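Local structure of N-acetylneuraminate epimerase (2UVK) at residues L319-G324 with V336-K341. The protein speeds the interconversion of the alpha- and beta-anomers of N-acetylneuraminic acid (sialic acid) as a homodimeric periplasmic mutarotase. Sequence-based numbering, arbitrary orientation.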
loop_
_atom_site.group_PDB
_atom_site.type_symbol
_atom_site.label_atom_id
_atom_site.label_comp_id
_atom_site.label_asym_id
_atom_site.label_seq_id
_atom_site.Cartn_x
_atom_site.Cartn_y
_atom_site.Cartn_z
ATOM N N LEU B 319 -20.564 -26.898 -3.457
ATOM C CA LEU B 319 -20.317 -25.502 -3.837
ATOM C C LEU B 319 -21.614 -24.899 -4.375
ATOM O O LEU B 319 -22.150 -25.362 -5.379
ATOM C CB LEU B 319 -19.223 -25.436 -4.881
ATOM C CG LEU B 319 -19.040 -24.075 -5.564
ATOM C CD1 LEU B 319 -18.719 -23.041 -4.513
ATOM C CD2 LEU B 319 -17.938 -24.214 -6.586
ATOM N N LEU B 320 -22.110 -23.872 -3.689
ATOM C CA LEU B 320 -23.286 -23.134 -4.097
ATOM C C LEU B 320 -22.799 -21.877 -4.834
ATOM O O LEU B 320 -22.051 -21.092 -4.261
ATOM C CB LEU B 320 -24.081 -22.738 -2.850
ATOM C CG LEU B 320 -25.281 -21.806 -3.008
ATOM C CD1 LEU B 320 -26.251 -22.329 -4.055
ATOM C CD2 LEU B 320 -25.961 -21.534 -1.662
ATOM N N ILE B 321 -23.219 -21.719 -6.091
ATOM C CA ILE B 321 -22.855 -20.548 -6.906
ATOM C C ILE B 321 -24.105 -19.717 -7.104
ATOM O O ILE B 321 -25.131 -20.235 -7.521
ATOM C CB ILE B 321 -22.324 -20.990 -8.291
ATOM C CG1 ILE B 321 -20.973 -21.687 -8.146
ATOM C CG2 ILE B 321 -22.303 -19.798 -9.310
ATOM C CD1 ILE B 321 -20.508 -22.367 -9.400
ATOM N N ILE B 322 -24.020 -18.420 -6.822
ATOM C CA ILE B 322 -25.187 -17.561 -6.907
ATOM C C ILE B 322 -24.834 -16.371 -7.812
ATOM O O ILE B 322 -23.886 -15.642 -7.546
ATOM C CB ILE B 322 -25.639 -17.032 -5.534
ATOM C CG1 ILE B 322 -25.833 -18.186 -4.523
ATOM C CG2 ILE B 322 -26.938 -16.239 -5.686
ATOM C CD1 ILE B 322 -26.219 -17.709 -3.129
ATOM N N GLY B 323 -25.622 -16.203 -8.858
ATOM C CA GLY B 323 -25.442 -15.079 -9.797
ATOM C C GLY B 323 -24.163 -15.178 -10.603
ATOM O O GLY B 323 -23.642 -16.252 -10.873
ATOM N N GLY B 324 -23.665 -14.023 -10.990
ATOM C CA GLY B 324 -22.515 -13.925 -11.849
ATOM C C GLY B 324 -22.802 -13.186 -13.144
ATOM O O GLY B 324 -23.876 -12.636 -13.318
ATOM N N VAL B 336 -26.399 -22.352 -8.983
ATOM C CA VAL B 336 -25.938 -23.685 -9.361
ATOM C C VAL B 336 -25.404 -24.355 -8.105
ATOM O O VAL B 336 -24.837 -23.696 -7.223
ATOM C CB VAL B 336 -24.782 -23.581 -10.413
ATOM C CG1 VAL B 336 -24.458 -24.952 -11.034
ATOM C CG2 VAL B 336 -25.136 -22.559 -11.492
ATOM N N LEU B 337 -25.583 -25.672 -8.019
ATOM C CA LEU B 337 -24.992 -26.459 -6.957
ATOM C C LEU B 337 -24.063 -27.501 -7.591
ATOM O O LEU B 337 -24.476 -28.260 -8.480
ATOM C CB LEU B 337 -26.085 -27.128 -6.125
ATOM C CG LEU B 337 -25.650 -27.614 -4.743
ATOM C CD1 LEU B 337 -25.169 -26.509 -3.806
ATOM C CD2 LEU B 337 -26.837 -28.360 -4.126
ATOM N N ILE B 338 -22.807 -27.512 -7.164
ATOM C CA ILE B 338 -21.832 -28.487 -7.631
ATOM C C ILE B 338 -21.491 -29.393 -6.449
ATOM O O ILE B 338 -20.969 -28.941 -5.440
ATOM C CB ILE B 338 -20.561 -27.832 -8.219
ATOM C CG1 ILE B 338 -20.951 -26.808 -9.297
ATOM C CG2 ILE B 338 -19.642 -28.875 -8.846
ATOM C CD1 ILE B 338 -19.799 -26.006 -9.879
ATOM N N THR B 339 -21.820 -30.677 -6.581
ATOM C CA THR B 339 -21.523 -31.653 -5.541
ATOM C C THR B 339 -20.578 -32.711 -6.108
ATOM O O THR B 339 -20.608 -33.001 -7.305
ATOM C CB THR B 339 -22.790 -32.367 -5.044
ATOM O OG1 THR B 339 -23.889 -31.445 -4.942
ATOM C CG2 THR B 339 -22.523 -33.031 -3.675
ATOM N N VAL B 340 -19.738 -33.286 -5.252
ATOM C CA VAL B 340 -18.920 -34.426 -5.667
ATOM C C VAL B 340 -19.530 -35.705 -5.103
ATOM O O VAL B 340 -19.699 -35.833 -3.890
ATOM C CB VAL B 340 -17.434 -34.306 -5.240
ATOM C CG1 VAL B 340 -16.796 -33.051 -5.851
ATOM C CG2 VAL B 340 -17.296 -34.315 -3.713
ATOM N N LYS B 341 -19.924 -36.605 -6.004
ATOM C CA LYS B 341 -20.213 -38.005 -5.686
ATOM C C LYS B 341 -19.013 -38.716 -6.295
ATOM O O LYS B 341 -18.948 -38.891 -7.509
#
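Leu-319 and Ile-338 form a hydrogen-bonded pair where strands 319-322 and 336-341 run antiparallel, their axes at 162°, and together with Val-336 they have the most surface buried between the two strands. Leu-319 N donates a hydrogen bond to Ile-338 O at 2.9 Å, and Ile-338 N returns a bond of 171° at its hydrogen to Leu-319 O. Their side chains lie alongside each other and point the same way, Leu-319 CD2 coming to 4.2 Å from Ile-338 CD1. Ile-338 CG1 stands anti to the carbonyl carbon (chi1 -53°), and the CD1 beyond it also meets Ile-321 CD1 at 3.7 Å, the two isoleucines slanting across one another. Val-336 pairs with Ile-321 in the same manner, Ile-321 N donating to Val-336 O at 2.8 Å. Both residues branch at CB, a shape well suited to extended backbone, and the two CB atoms sit 4.2 Å apart. These are the two middle strands of a four-stranded antiparallel blade in the Kelch beta-propeller, within the seventh repeat. Leu-319 and Ile-338 both rest on Ile-256 of strand 254-262, in the adjacent blade, where hydrocarbon meets hydrocarbon; Ile-321 and Val-336, on the same face, touch Arg-307. On the other face Leu-320 and Leu-337 form a non-hydrogen-bonded pair. Leu-337 CD1 reaches back to 4.0 Å from Leu-320 CB, and both leucines touch Trp-315 of strand 311-315.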